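Local coordinates for protein DNA ligase (Archaeoglobus fulgidus, PDB 3GDE) that probably seals nicks in double-stranded DNA during replication, recombination and repair, joining 3'-hydroxyl and 5'-phosphate ends at the expense of ATP, at residues E398-K403 and L419-I424; A247-K252 and R386-E391; L230-E235 and G412-N417; D299-A304 and H338-L343; D254-Q259 and M311-V316. All coordinates share one frame; numbering follows the deposited sequence.

How the interactions relate
All five contacts lie in the adenylation domain, in or beside its predicted nucleotide pocket. Interaction 1 is central: its centre is about 8 Å from that of interaction 2 and about 11 Å from that of interaction 3, and strand 399-403 bonds to strand 247-252 while strand 419-422 bonds to strand 230-233. One phosphate ion meets Lys420 of interaction 1 and Lys252 of interaction 2; the other meets Lys420 and Arg414 of interaction 3. Interactions 4 and 5, centres about 11 Å apart, are joined by the Asp299-Arg257 salt bridge. Phe340 of interaction 4 touches Glu250 of interaction 2, which brings several predicted ATP-binding residues to the same region as Lys252, the predicted AMP-carrying lysine.

Interaction 1 of 5, residues E398-K403 and L419-I424; sequences EGVMIK and LKVKAI. With PO4 (phosphate ion), chain C; PO4 (phosphate ion), chain B.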
# COMPACT_ATOMS: atom_id res chain seq x y z
N GLU A 398 12.38 14.07 -15.64
CA GLU A 398 12.36 14.82 -14.38
C GLU A 398 13.71 15.28 -13.84
O GLU A 398 13.78 16.25 -13.07
CB GLU A 398 11.63 14.02 -13.29
CG GLU A 398 10.21 13.63 -13.65
CD GLU A 398 9.47 12.98 -12.49
OE1 GLU A 398 8.23 12.84 -12.60
OE2 GLU A 398 10.10 12.62 -11.47
N GLY A 399 14.77 14.58 -14.24
CA GLY A 399 16.11 14.81 -13.70
C GLY A 399 16.95 13.55 -13.77
O GLY A 399 16.88 12.79 -14.74
N VAL A 400 17.73 13.32 -12.72
CA VAL A 400 18.64 12.18 -12.70
C VAL A 400 18.60 11.37 -11.42
O VAL A 400 18.33 11.90 -10.34
CB VAL A 400 20.13 12.59 -12.98
CG1 VAL A 400 20.33 12.96 -14.45
CG2 VAL A 400 20.57 13.71 -12.06
N MET A 401 18.86 10.07 -11.56
CA MET A 401 19.13 9.22 -10.42
C MET A 401 20.64 9.13 -10.29
O MET A 401 21.34 8.97 -11.29
CB MET A 401 18.52 7.82 -10.61
CG MET A 401 17.00 7.79 -10.76
SD MET A 401 16.15 8.39 -9.29
CE MET A 401 16.63 7.17 -8.08
N ILE A 402 21.13 9.27 -9.06
CA ILE A 402 22.56 9.18 -8.77
C ILE A 402 22.81 8.07 -7.76
O ILE A 402 22.36 8.15 -6.61
CB ILE A 402 23.12 10.52 -8.26
CG1 ILE A 402 22.99 11.60 -9.35
CG2 ILE A 402 24.59 10.36 -7.82
CD1 ILE A 402 23.19 13.01 -8.88
N LYS A 403 23.55 7.05 -8.18
CA LYS A 403 23.68 5.81 -7.40
C LYS A 403 25.14 5.41 -7.16
O LYS A 403 25.98 5.58 -8.02
CB LYS A 403 22.93 4.67 -8.10
CG LYS A 403 21.49 5.00 -8.49
CD LYS A 403 20.89 3.90 -9.33
CE LYS A 403 19.38 4.07 -9.43
NZ LYS A 403 18.78 3.01 -10.28
N LEU A 419 20.06 8.48 -4.89
CA LEU A 419 19.51 9.82 -4.68
C LEU A 419 18.79 10.29 -5.94
O LEU A 419 19.30 10.13 -7.05
CB LEU A 419 20.61 10.80 -4.28
CG LEU A 419 21.45 10.49 -3.03
CD1 LEU A 419 22.73 11.31 -3.06
CD2 LEU A 419 20.69 10.75 -1.72
N LYS A 420 17.60 10.86 -5.77
CA LYS A 420 16.93 11.52 -6.88
C LYS A 420 17.20 13.02 -6.84
O LYS A 420 17.07 13.66 -5.80
CB LYS A 420 15.41 11.23 -6.95
CG LYS A 420 14.73 10.82 -5.65
CD LYS A 420 13.22 10.57 -5.83
CE LYS A 420 12.76 9.45 -4.91
NZ LYS A 420 11.30 9.45 -4.60
N VAL A 421 17.61 13.56 -7.97
CA VAL A 421 17.70 15.01 -8.13
C VAL A 421 16.85 15.43 -9.31
O VAL A 421 17.11 15.07 -10.47
CB VAL A 421 19.17 15.52 -8.24
CG1 VAL A 421 19.99 14.62 -9.10
CG2 VAL A 421 19.22 16.96 -8.74
N LYS A 422 15.78 16.14 -9.01
CA LYS A 422 14.89 16.62 -10.05
C LYS A 422 14.62 18.09 -9.90
O LYS A 422 14.79 18.66 -8.82
CB LYS A 422 13.59 15.81 -10.10
CG LYS A 422 13.00 15.41 -8.79
CD LYS A 422 12.18 14.15 -9.00
CE LYS A 422 11.04 14.05 -8.03
NZ LYS A 422 9.72 14.39 -8.60
N ALA A 423 14.22 18.70 -11.01
CA ALA A 423 13.91 20.12 -11.05
C ALA A 423 12.66 20.44 -10.22
O ALA A 423 12.66 21.39 -9.45
CB ALA A 423 13.74 20.56 -12.49
N ILE A 424 11.61 19.64 -10.37
CA ILE A 424 10.36 19.86 -9.64
C ILE A 424 10.39 19.35 -8.20
O ILE A 424 11.17 18.46 -7.85
CB ILE A 424 9.16 19.26 -10.40
CG1 ILE A 424 9.22 17.72 -10.38
CG2 ILE A 424 9.09 19.83 -11.80
CD1 ILE A 424 7.96 17.03 -10.91
P PO4 C . 8.86 10.66 -7.01
O1 PO4 C . 8.81 10.83 -8.51
O2 PO4 C . 9.98 11.44 -6.38
O3 PO4 C . 7.54 11.11 -6.44
O4 PO4 C . 9.09 9.21 -6.70
P PO4 B . 8.99 6.92 -4.08
O1 PO4 B . 8.75 5.85 -5.13
O2 PO4 B . 10.47 7.12 -3.96
O3 PO4 B . 8.35 8.23 -4.50
O4 PO4 B . 8.41 6.47 -2.77
O HOH W 1 11.62 17.86 -12.84
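Val400 and Val421 pair across the tight half of these antiparallel strands, their side chains side by side and their backbones joined by N-H...O bonds both ways, 2.9 Å from Val400 N to Val421 O and 3.0 Å from Val421 N to Val400 O. Ile402 and Leu419 repeat the pattern one hydrogen-bonded pair further on. The four side chains share one buried face, where Ile402 CD1 rests on Val421 CG1 at 3.6 Å. Gly399 fits where a CB would run into Val421 O.

Beyond Gly399 the pairing relaxes. Ala423 N still reaches Glu398 O, which also takes a water that accepts from Ile424 N. Lys422 lies alongside Glu398, but NZ to OE2 is a weak 3.4 Å salt bridge; the carboxylate's stronger partner is Lys252.

On the partly exposed face of Met401 and Lys420, Met401 SD touches Lys420 CB, and Lys420 NZ reaches both phosphate ions, 2.6 Å to O2 of chain B and 3.0 Å to O2 of chain C. An alanine here removes the ammonium they share, and they would probably be held less firmly, one left mainly to Lys252, the other to Arg414. Lysines gathered around phosphate imply a pocket suited to the anionic part of ATP, consistent with the predicted role of Lys420.

Interaction 2 of 5, residues A247-K252 and R386-E391; sequences AAVEWK and RKMYDE. With PO4 (phosphate ion), chain C.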
# COMPACT_ATOMS: atom_id res chain seq x y z
N ALA A 247 29.98 8.22 -9.34
CA ALA A 247 28.57 7.86 -9.25
C ALA A 247 28.05 7.28 -10.54
O ALA A 247 28.41 7.74 -11.63
CB ALA A 247 27.74 9.07 -8.84
N ALA A 248 27.19 6.27 -10.42
CA ALA A 248 26.41 5.78 -11.55
C ALA A 248 25.19 6.69 -11.70
O ALA A 248 24.46 6.92 -10.73
CB ALA A 248 25.98 4.34 -11.32
N VAL A 249 25.00 7.24 -12.89
CA VAL A 249 23.96 8.24 -13.12
C VAL A 249 23.04 7.79 -14.23
O VAL A 249 23.50 7.38 -15.30
CB VAL A 249 24.53 9.65 -13.45
CG1 VAL A 249 23.42 10.69 -13.48
CG2 VAL A 249 25.60 10.08 -12.44
N GLU A 250 21.74 7.86 -13.97
CA GLU A 250 20.72 7.52 -14.94
C GLU A 250 19.69 8.64 -14.98
O GLU A 250 19.65 9.48 -14.09
CB GLU A 250 20.03 6.20 -14.55
CG GLU A 250 20.94 4.98 -14.57
CD GLU A 250 20.54 3.90 -13.56
OE1 GLU A 250 19.43 3.97 -12.99
OE2 GLU A 250 21.36 2.98 -13.35
N TRP A 251 18.87 8.64 -16.02
CA TRP A 251 17.71 9.52 -16.08
C TRP A 251 16.71 9.13 -14.99
O TRP A 251 16.57 7.95 -14.68
CB TRP A 251 17.04 9.41 -17.46
CG TRP A 251 17.74 10.15 -18.57
CD1 TRP A 251 19.02 10.66 -18.55
CD2 TRP A 251 17.22 10.44 -19.87
NE1 TRP A 251 19.31 11.26 -19.75
CE2 TRP A 251 18.22 11.13 -20.58
CE3 TRP A 251 15.99 10.18 -20.51
CZ2 TRP A 251 18.04 11.58 -21.90
CZ3 TRP A 251 15.82 10.60 -21.81
CH2 TRP A 251 16.83 11.30 -22.49
N LYS A 252 16.05 10.12 -14.40
CA LYS A 252 14.81 9.87 -13.69
C LYS A 252 13.62 10.14 -14.60
O LYS A 252 13.33 11.30 -14.93
CB LYS A 252 14.68 10.70 -12.42
CG LYS A 252 13.48 10.25 -11.61
CD LYS A 252 13.40 10.92 -10.28
CE LYS A 252 12.45 10.17 -9.37
NZ LYS A 252 11.07 10.15 -9.90
N ARG A 386 25.38 17.13 -14.89
CA ARG A 386 24.50 18.25 -15.28
C ARG A 386 24.07 18.18 -16.75
O ARG A 386 22.95 18.56 -17.10
CB ARG A 386 25.12 19.61 -14.95
CG ARG A 386 24.15 20.77 -15.14
CD ARG A 386 24.53 21.99 -14.31
NE ARG A 386 23.85 22.02 -13.02
CZ ARG A 386 24.46 22.00 -11.83
NH1 ARG A 386 25.79 21.95 -11.75
NH2 ARG A 386 23.74 22.03 -10.72
N LYS A 387 24.94 17.66 -17.61
CA LYS A 387 24.62 17.47 -19.03
C LYS A 387 23.53 16.42 -19.22
O LYS A 387 22.65 16.57 -20.07
CB LYS A 387 25.87 17.08 -19.82
CG LYS A 387 25.70 17.08 -21.33
CD LYS A 387 27.03 17.29 -22.06
CE LYS A 387 27.73 15.96 -22.37
NZ LYS A 387 27.05 15.22 -23.48
N MET A 388 23.59 15.35 -18.42
CA MET A 388 22.58 14.29 -18.45
C MET A 388 21.27 14.81 -17.89
O MET A 388 20.21 14.59 -18.47
CB MET A 388 23.05 13.07 -17.65
CG MET A 388 22.50 11.78 -18.21
SD MET A 388 22.76 10.36 -17.15
CE MET A 388 22.67 9.05 -18.37
N TYR A 389 21.36 15.50 -16.76
CA TYR A 389 20.25 16.21 -16.12
C TYR A 389 19.52 17.12 -17.12
O TYR A 389 18.30 16.99 -17.32
CB TYR A 389 20.80 16.99 -14.92
CG TYR A 389 19.81 17.77 -14.08
CD1 TYR A 389 18.97 17.13 -13.17
CD2 TYR A 389 19.75 19.16 -14.16
CE1 TYR A 389 18.08 17.86 -12.38
CE2 TYR A 389 18.87 19.90 -13.38
CZ TYR A 389 18.04 19.25 -12.49
OH TYR A 389 17.19 20.00 -11.72
N ASP A 390 20.26 18.01 -17.76
CA ASP A 390 19.72 18.87 -18.81
C ASP A 390 19.04 18.08 -19.92
O ASP A 390 17.93 18.41 -20.33
CB ASP A 390 20.81 19.78 -19.38
CG ASP A 390 21.24 20.87 -18.41
OD1 ASP A 390 20.68 20.96 -17.29
OD2 ASP A 390 22.14 21.65 -18.77
N GLU A 391 19.71 17.03 -20.40
CA GLU A 391 19.17 16.17 -21.46
C GLU A 391 17.87 15.48 -21.04
O GLU A 391 16.91 15.42 -21.82
CB GLU A 391 20.20 15.13 -21.91
CG GLU A 391 21.22 15.66 -22.94
CD GLU A 391 22.12 14.57 -23.52
OE1 GLU A 391 23.36 14.77 -23.55
OE2 GLU A 391 21.60 13.50 -23.94
P PO4 C . 8.86 10.66 -7.01
O1 PO4 C . 8.81 10.83 -8.51
O2 PO4 C . 9.98 11.44 -6.38
O3 PO4 C . 7.54 11.11 -6.44
O4 PO4 C . 9.09 9.21 -6.70
O HOH W 2 21.95 12.04 -21.67
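Met388 reaches from helix 382-394 to Val249 and Trp251, and its CG, SD and CE share the contact. Its SD lies 3.7 Å from Val249 CG1 and 3.6 Å from Val249 O. The same sulfur makes a Met-aromatic contact with Trp251, 5.0 Å from the centroid of the five-membered ring and 77° off its normal, hence at the edge. Met388 CG also sits at that edge, in the indole plane, 3.6 Å from Trp251 NE1.

The helix runs nearly parallel to the strand, their axes 8.6 Å apart. Strand 247-252 leads into the KxDG signature (motif I) of the nucleotidyltransferases: while Val249 points to the helix, Glu250 points away from it and pairs with Lys403, and Lys252 NZ donates to phosphate O1 of chain C at 2.7 Å.

Further out along the indole, Trp251 CZ2 packs 4.0 Å from the backbone C of Glu391. Polar links are slight: one water sits between Trp251 NE1 and Glu391 OE2, weakly bonded to each.

Interaction 3 of 5, residues L230-E235 and G412-N417; sequences LAQVAE and GKRGKN. With PO4 (phosphate ion), chain B.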
# COMPACT_ATOMS: atom_id res chain seq x y z
N LEU A 230 14.45 2.11 -2.49
CA LEU A 230 13.98 3.48 -2.68
C LEU A 230 15.11 4.50 -2.56
O LEU A 230 16.08 4.27 -1.84
CB LEU A 230 12.88 3.79 -1.66
CG LEU A 230 11.64 2.90 -1.63
CD1 LEU A 230 10.71 3.33 -0.50
CD2 LEU A 230 10.91 2.93 -2.96
N ALA A 231 14.96 5.64 -3.24
CA ALA A 231 15.95 6.71 -3.20
C ALA A 231 15.53 7.91 -2.35
O ALA A 231 14.34 8.23 -2.24
CB ALA A 231 16.29 7.16 -4.60
N GLN A 232 16.51 8.57 -1.74
CA GLN A 232 16.30 9.84 -1.04
C GLN A 232 16.36 11.02 -2.00
O GLN A 232 17.02 10.96 -3.02
CB GLN A 232 17.36 10.05 0.05
CG GLN A 232 17.16 9.21 1.30
CD GLN A 232 18.24 9.47 2.34
OE1 GLN A 232 18.91 10.52 2.32
NE2 GLN A 232 18.41 8.52 3.26
N VAL A 233 15.65 12.10 -1.67
CA VAL A 233 15.76 13.32 -2.46
C VAL A 233 17.07 14.03 -2.08
O VAL A 233 17.32 14.30 -0.91
CB VAL A 233 14.54 14.27 -2.29
CG1 VAL A 233 14.67 15.49 -3.21
CG2 VAL A 233 13.23 13.55 -2.57
N ALA A 234 17.91 14.29 -3.08
CA ALA A 234 19.15 15.04 -2.87
C ALA A 234 18.85 16.53 -2.82
O ALA A 234 17.94 17.01 -3.51
CB ALA A 234 20.15 14.74 -3.98
N GLU A 235 19.62 17.25 -2.02
CA GLU A 235 19.51 18.71 -1.90
C GLU A 235 19.83 19.37 -3.23
O GLU A 235 19.10 20.24 -3.71
CB GLU A 235 20.48 19.22 -0.84
CG GLU A 235 20.57 18.37 0.42
CD GLU A 235 21.86 18.59 1.20
OE1 GLU A 235 22.35 17.62 1.84
OE2 GLU A 235 22.39 19.72 1.17
N GLY A 412 13.14 -2.50 0.01
CA GLY A 412 12.29 -1.74 0.92
C GLY A 412 12.95 -0.59 1.65
O GLY A 412 12.29 0.08 2.43
N LYS A 413 14.23 -0.36 1.38
CA LYS A 413 15.02 0.61 2.12
C LYS A 413 15.22 1.90 1.34
O LYS A 413 15.44 1.88 0.12
CB LYS A 413 16.37 0.01 2.48
CG LYS A 413 17.13 0.70 3.61
CD LYS A 413 16.53 0.40 4.99
CE LYS A 413 16.57 -1.09 5.35
NZ LYS A 413 17.90 -1.52 5.85
N ARG A 414 15.15 3.02 2.06
CA ARG A 414 15.32 4.35 1.52
C ARG A 414 16.56 5.03 2.15
O ARG A 414 16.44 5.88 3.03
CB ARG A 414 14.03 5.16 1.75
CG ARG A 414 14.09 6.66 1.46
CD ARG A 414 12.68 7.26 1.41
NE ARG A 414 12.41 7.63 0.04
CZ ARG A 414 11.35 7.28 -0.68
NH1 ARG A 414 10.34 6.56 -0.20
NH2 ARG A 414 11.31 7.71 -1.92
N GLY A 415 17.74 4.63 1.71
CA GLY A 415 18.98 5.23 2.19
C GLY A 415 19.62 6.20 1.20
O GLY A 415 19.00 6.58 0.20
N LYS A 416 20.86 6.58 1.49
CA LYS A 416 21.58 7.53 0.65
C LYS A 416 22.32 6.90 -0.54
O LYS A 416 22.98 7.61 -1.30
CB LYS A 416 22.55 8.35 1.51
CG LYS A 416 21.86 9.25 2.52
CD LYS A 416 22.81 10.27 3.14
CE LYS A 416 22.20 10.92 4.39
NZ LYS A 416 23.25 11.53 5.28
N ASN A 417 22.22 5.58 -0.72
CA ASN A 417 22.90 4.90 -1.83
C ASN A 417 22.32 5.25 -3.21
O ASN A 417 23.02 5.15 -4.23
CB ASN A 417 22.92 3.39 -1.63
CG ASN A 417 24.02 2.94 -0.66
OD1 ASN A 417 24.02 1.79 -0.19
ND2 ASN A 417 24.97 3.82 -0.37
P PO4 B . 8.99 6.92 -4.08
O1 PO4 B . 8.75 5.85 -5.13
O2 PO4 B . 10.47 7.12 -3.96
O3 PO4 B . 8.35 8.23 -4.50
O4 PO4 B . 8.41 6.47 -2.77
O HOH W 3 18.31 2.72 -0.15
O HOH W 4 18.73 4.59 -1.61
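At what is probably the phosphate side of the nucleotide pocket, Leu230 and Arg414 meet where strand 230-233 runs beside the weakly bonded strand 414-415. The Leu230 CB lies 3.9 Å above the centre of the Arg414 guanidinium, covering one face, and its CD1 reaches NH1 at 3.3 Å. Arg414 CG, anti to the backbone N (chi1 170°), lies beside Ala231 O and Gln232 CG. Its NE donates to Ala231 O at 3.0 Å from above the carbonyl plane, a bent bond of 139°, while NH1 donates to phosphate O4 of chain B at 3.2 Å.

Backbone ties are few: Leu230 N bonds to Lys413 O at 2.8 Å, and two waters lie between Leu230 O and Gly415, one accepting from Gly415 N and the other near Gly415 O. Further along the strand, Gln232 NE2 makes a weak but straight bond to Arg414 O at 3.3 Å, and its OE1 rests against Lys416 CG.

An arginine steadied by a leucine and a carbonyl while NH1 donates to a phosphate oxygen suits an anion-binding pocket, in keeping with the predicted ATP-binding role of Arg414.

Interaction 4 of 5, residues D299-A304 and H338-L343; sequences DGEVIA and HFFDIL
Asp299 O receives two N-H groups, from Phe340 at 3.0 Å in the carbonyl plane and from Asp341 at 3.2 Å, while Asp299 N donates back to Asp341 O. Two residues thus face one, and the register slips by one at a classic beta bulge. Beyond it, Glu301 and His338 restore regular antiparallel pairing, with Glu301 N 2.7 Å from His338 O.

Phe340 has CG between the backbone N and the carbonyl carbon (chi1 57°), and its ring lies over the opposite strand: Asp299 O sits 3.9 Å above the ring centre, and CE2 is 3.6 Å from Gly300 C. A CB on Gly300 would collide with Phe339 CD1. Glu301 OE2 comes within 3.9 Å of Phe340 CE2, the two planes only 25° apart. Across the far end, Ile303 CD1 touches His338 NE2. Within its own strand, Asp341 OD1 takes Ile342 N on its anti lone pair.

An outer shell holds the acids: Asp299 OD2 pairs with Arg257 and accepts from Tyr409 OH, and Asp341 OD1 pairs with Arg357. The Asp-Gly-Glu run is motif III of the nucleotidyltransferases, and the bulge probably helps to place Phe340 beside Glu301 in the predicted ATP site, where such an aromatic typically packs against adenine.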
# COMPACT_ATOMS: atom_id res chain seq x y z
N ASP A 299 13.91 -4.54 -12.25
CA ASP A 299 13.37 -3.24 -11.85
C ASP A 299 13.37 -2.28 -13.03
O ASP A 299 14.38 -2.09 -13.69
CB ASP A 299 14.21 -2.65 -10.72
CG ASP A 299 13.51 -2.68 -9.36
OD1 ASP A 299 12.61 -3.54 -9.13
OD2 ASP A 299 13.88 -1.83 -8.52
N GLY A 300 12.22 -1.65 -13.28
CA GLY A 300 12.08 -0.73 -14.40
C GLY A 300 11.10 0.42 -14.24
O GLY A 300 10.39 0.54 -13.25
N GLU A 301 11.08 1.28 -15.25
CA GLU A 301 10.11 2.34 -15.34
C GLU A 301 9.28 2.18 -16.61
O GLU A 301 9.83 2.02 -17.71
CB GLU A 301 10.83 3.69 -15.34
CG GLU A 301 9.99 4.83 -14.81
CD GLU A 301 9.98 4.93 -13.29
OE1 GLU A 301 9.05 5.59 -12.77
OE2 GLU A 301 10.88 4.39 -12.62
N VAL A 302 7.96 2.19 -16.45
CA VAL A 302 7.06 2.20 -17.60
C VAL A 302 6.64 3.64 -17.90
O VAL A 302 6.20 4.38 -17.00
CB VAL A 302 5.83 1.29 -17.37
CG1 VAL A 302 4.80 1.46 -18.47
CG2 VAL A 302 6.27 -0.16 -17.31
N ILE A 303 6.81 4.06 -19.15
CA ILE A 303 6.42 5.41 -19.55
C ILE A 303 5.39 5.38 -20.67
O ILE A 303 5.39 4.47 -21.51
CB ILE A 303 7.65 6.32 -19.92
CG1 ILE A 303 8.34 5.82 -21.20
CG2 ILE A 303 8.62 6.44 -18.75
CD1 ILE A 303 9.55 6.63 -21.62
N ALA A 304 4.50 6.36 -20.67
CA ALA A 304 3.53 6.50 -21.74
C ALA A 304 4.14 7.34 -22.85
O ALA A 304 4.74 8.38 -22.58
CB ALA A 304 2.25 7.14 -21.22
N HIS A 338 11.64 0.91 -19.52
CA HIS A 338 13.07 1.17 -19.37
C HIS A 338 13.55 0.52 -18.08
O HIS A 338 13.15 0.92 -16.99
CB HIS A 338 13.35 2.67 -19.34
CG HIS A 338 12.93 3.38 -20.59
ND1 HIS A 338 13.82 3.98 -21.44
CD2 HIS A 338 11.70 3.58 -21.13
CE1 HIS A 338 13.17 4.53 -22.45
NE2 HIS A 338 11.88 4.30 -22.29
N PHE A 339 14.41 -0.48 -18.23
CA PHE A 339 14.92 -1.22 -17.10
C PHE A 339 16.24 -0.65 -16.62
O PHE A 339 17.07 -0.22 -17.42
CB PHE A 339 15.03 -2.71 -17.46
CG PHE A 339 13.70 -3.35 -17.73
CD1 PHE A 339 12.81 -3.59 -16.69
CD2 PHE A 339 13.33 -3.71 -19.03
CE1 PHE A 339 11.56 -4.17 -16.94
CE2 PHE A 339 12.08 -4.30 -19.29
CZ PHE A 339 11.20 -4.53 -18.23
N PHE A 340 16.40 -0.61 -15.29
CA PHE A 340 17.59 -0.04 -14.65
C PHE A 340 18.24 -0.94 -13.61
O PHE A 340 19.33 -0.64 -13.13
CB PHE A 340 17.29 1.35 -14.05
CG PHE A 340 16.17 1.36 -13.03
CD1 PHE A 340 16.40 1.00 -11.70
CD2 PHE A 340 14.89 1.80 -13.39
CE1 PHE A 340 15.38 1.04 -10.75
CE2 PHE A 340 13.85 1.83 -12.44
CZ PHE A 340 14.11 1.45 -11.12
N ASP A 341 17.57 -2.03 -13.24
CA ASP A 341 18.14 -2.98 -12.31
C ASP A 341 17.60 -4.41 -12.44
O ASP A 341 16.59 -4.65 -13.11
CB ASP A 341 18.00 -2.49 -10.86
CG ASP A 341 19.26 -2.69 -10.05
OD1 ASP A 341 19.97 -3.70 -10.27
OD2 ASP A 341 19.55 -1.84 -9.19
N ILE A 342 18.29 -5.34 -11.80
CA ILE A 342 17.97 -6.76 -11.86
C ILE A 342 18.20 -7.35 -10.46
O ILE A 342 19.22 -7.08 -9.82
CB ILE A 342 18.81 -7.48 -12.96
CG1 ILE A 342 18.51 -8.99 -13.02
CG2 ILE A 342 20.33 -7.17 -12.82
CD1 ILE A 342 19.06 -9.67 -14.26
N LEU A 343 17.23 -8.11 -9.97
CA LEU A 343 17.26 -8.60 -8.58
C LEU A 343 17.46 -10.11 -8.58
O LEU A 343 17.91 -10.70 -7.59
CB LEU A 343 15.96 -8.26 -7.83
CG LEU A 343 15.12 -6.98 -8.05
CD1 LEU A 343 14.25 -6.72 -6.81
CD2 LEU A 343 15.93 -5.74 -8.39

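Interaction 5 of 5, residues D254-Q259 and M311-V316; sequences DGSRVQ and MPFQHV
Asp254 CG, anti to the backbone N (chi1 -178°), carries the carboxylate carbon toward Phe313 N and Pro312 CA, and the Asp254 and Phe313 side chains cross at about a right angle. The carboxylate meets the start of helix 313-321: OD1 accepts a weak, strongly bent bond from Phe313 N at 2.9 Å (125°) and lies 3.2 Å from Phe313 CB, at the edge of the ring. OD2 rests 3.5 Å from Pro312 CA.

Two waters bridge the backbones, each donating to both Asp254 O and Met311 O. Deeper in, Ser256 OG packs 3.6 Å from Val316 CB. An alanine at Asp254 removes the carboxylate that accepts from Phe313 N and touches Pro312 CA, and the start of the helix would probably be less firmly placed.

Asp254 and Gly255 complete the KxDG signature begun at Lys252, and Phe313 also touches Arg529 in strand 526-530 of the OB-type C-terminal region. One weak bond and two shared waters imply a partly water-mediated link between this motif and a helix that also touches the OB-type region, in a closed conformation of the enzyme.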
# COMPACT_ATOMS: atom_id res chain seq x y z
N ASP A 254 9.70 10.34 -16.09
CA ASP A 254 8.31 10.62 -15.77
C ASP A 254 7.52 9.38 -16.18
O ASP A 254 7.10 9.24 -17.33
CB ASP A 254 7.81 11.87 -16.51
CG ASP A 254 6.36 12.22 -16.17
OD1 ASP A 254 5.69 11.43 -15.47
OD2 ASP A 254 5.89 13.29 -16.61
N GLY A 255 7.35 8.47 -15.22
CA GLY A 255 6.62 7.23 -15.46
C GLY A 255 6.25 6.52 -14.18
O GLY A 255 6.28 7.12 -13.10
N SER A 256 5.89 5.24 -14.30
CA SER A 256 5.54 4.43 -13.14
C SER A 256 6.50 3.27 -12.97
O SER A 256 6.73 2.50 -13.88
CB SER A 256 4.11 3.90 -13.24
OG SER A 256 3.21 4.97 -13.43
N ARG A 257 7.05 3.16 -11.76
CA ARG A 257 7.95 2.07 -11.45
C ARG A 257 7.24 0.71 -11.44
O ARG A 257 6.10 0.58 -10.97
CB ARG A 257 8.65 2.33 -10.13
CG ARG A 257 9.92 1.53 -10.00
CD ARG A 257 10.80 2.08 -8.92
NE ARG A 257 11.84 1.12 -8.57
CZ ARG A 257 12.64 1.25 -7.52
NH1 ARG A 257 12.53 2.31 -6.72
NH2 ARG A 257 13.55 0.32 -7.28
N VAL A 258 7.90 -0.29 -12.00
CA VAL A 258 7.39 -1.65 -12.02
C VAL A 258 8.50 -2.65 -11.75
O VAL A 258 9.71 -2.34 -11.83
CB VAL A 258 6.69 -2.03 -13.37
CG1 VAL A 258 5.48 -1.16 -13.62
CG2 VAL A 258 7.68 -2.01 -14.54
N GLN A 259 8.07 -3.86 -11.42
CA GLN A 259 8.98 -4.98 -11.24
C GLN A 259 8.47 -6.15 -12.08
O GLN A 259 7.32 -6.56 -11.97
CB GLN A 259 9.06 -5.32 -9.76
CG GLN A 259 10.11 -6.32 -9.40
CD GLN A 259 10.11 -6.61 -7.93
OE1 GLN A 259 9.46 -7.55 -7.48
NE2 GLN A 259 10.81 -5.78 -7.16
N MET A 311 4.65 11.08 -22.49
CA MET A 311 3.42 11.50 -21.84
C MET A 311 3.56 11.41 -20.33
O MET A 311 4.41 10.66 -19.84
CB MET A 311 2.25 10.66 -22.35
CG MET A 311 1.97 10.82 -23.83
SD MET A 311 1.32 12.47 -24.20
CE MET A 311 1.97 12.74 -25.84
N PRO A 312 2.73 12.15 -19.57
CA PRO A 312 2.89 12.18 -18.10
C PRO A 312 2.46 10.87 -17.44
O PRO A 312 1.66 10.12 -18.00
CB PRO A 312 2.00 13.35 -17.68
CG PRO A 312 0.92 13.37 -18.71
CD PRO A 312 1.59 12.99 -20.00
N PHE A 313 2.96 10.62 -16.23
CA PHE A 313 2.83 9.30 -15.59
C PHE A 313 1.40 8.85 -15.29
O PHE A 313 1.14 7.65 -15.23
CB PHE A 313 3.68 9.23 -14.31
CG PHE A 313 3.06 9.89 -13.13
CD1 PHE A 313 2.41 9.14 -12.16
CD2 PHE A 313 3.12 11.28 -12.98
CE1 PHE A 313 1.82 9.75 -11.05
CE2 PHE A 313 2.53 11.90 -11.88
CZ PHE A 313 1.89 11.13 -10.91
N GLN A 314 0.48 9.79 -15.09
CA GLN A 314 -0.90 9.43 -14.76
C GLN A 314 -1.61 8.75 -15.93
O GLN A 314 -2.64 8.11 -15.76
CB GLN A 314 -1.70 10.64 -14.23
CG GLN A 314 -2.12 11.68 -15.29
CD GLN A 314 -1.07 12.77 -15.53
OE1 GLN A 314 -1.34 13.72 -16.24
NE2 GLN A 314 0.11 12.63 -14.93
N HIS A 315 -1.02 8.89 -17.12
CA HIS A 315 -1.44 8.12 -18.29
C HIS A 315 -1.12 6.64 -18.13
O HIS A 315 -1.94 5.79 -18.47
CB HIS A 315 -0.81 8.69 -19.57
CG HIS A 315 -1.40 9.98 -20.02
ND1 HIS A 315 -1.66 10.26 -21.35
CD2 HIS A 315 -1.80 11.08 -19.33
CE1 HIS A 315 -2.19 11.47 -21.45
NE2 HIS A 315 -2.27 11.99 -20.23
N VAL A 316 0.07 6.33 -17.61
CA VAL A 316 0.41 4.94 -17.26
C VAL A 316 -0.55 4.42 -16.18
O VAL A 316 -0.99 3.27 -16.23
CB VAL A 316 1.88 4.77 -16.78
CG1 VAL A 316 2.17 3.30 -16.50
CG2 VAL A 316 2.87 5.31 -17.81
O HOH W 5 4.65 8.27 -18.30
O HOH W 6 7.12 10.48 -19.87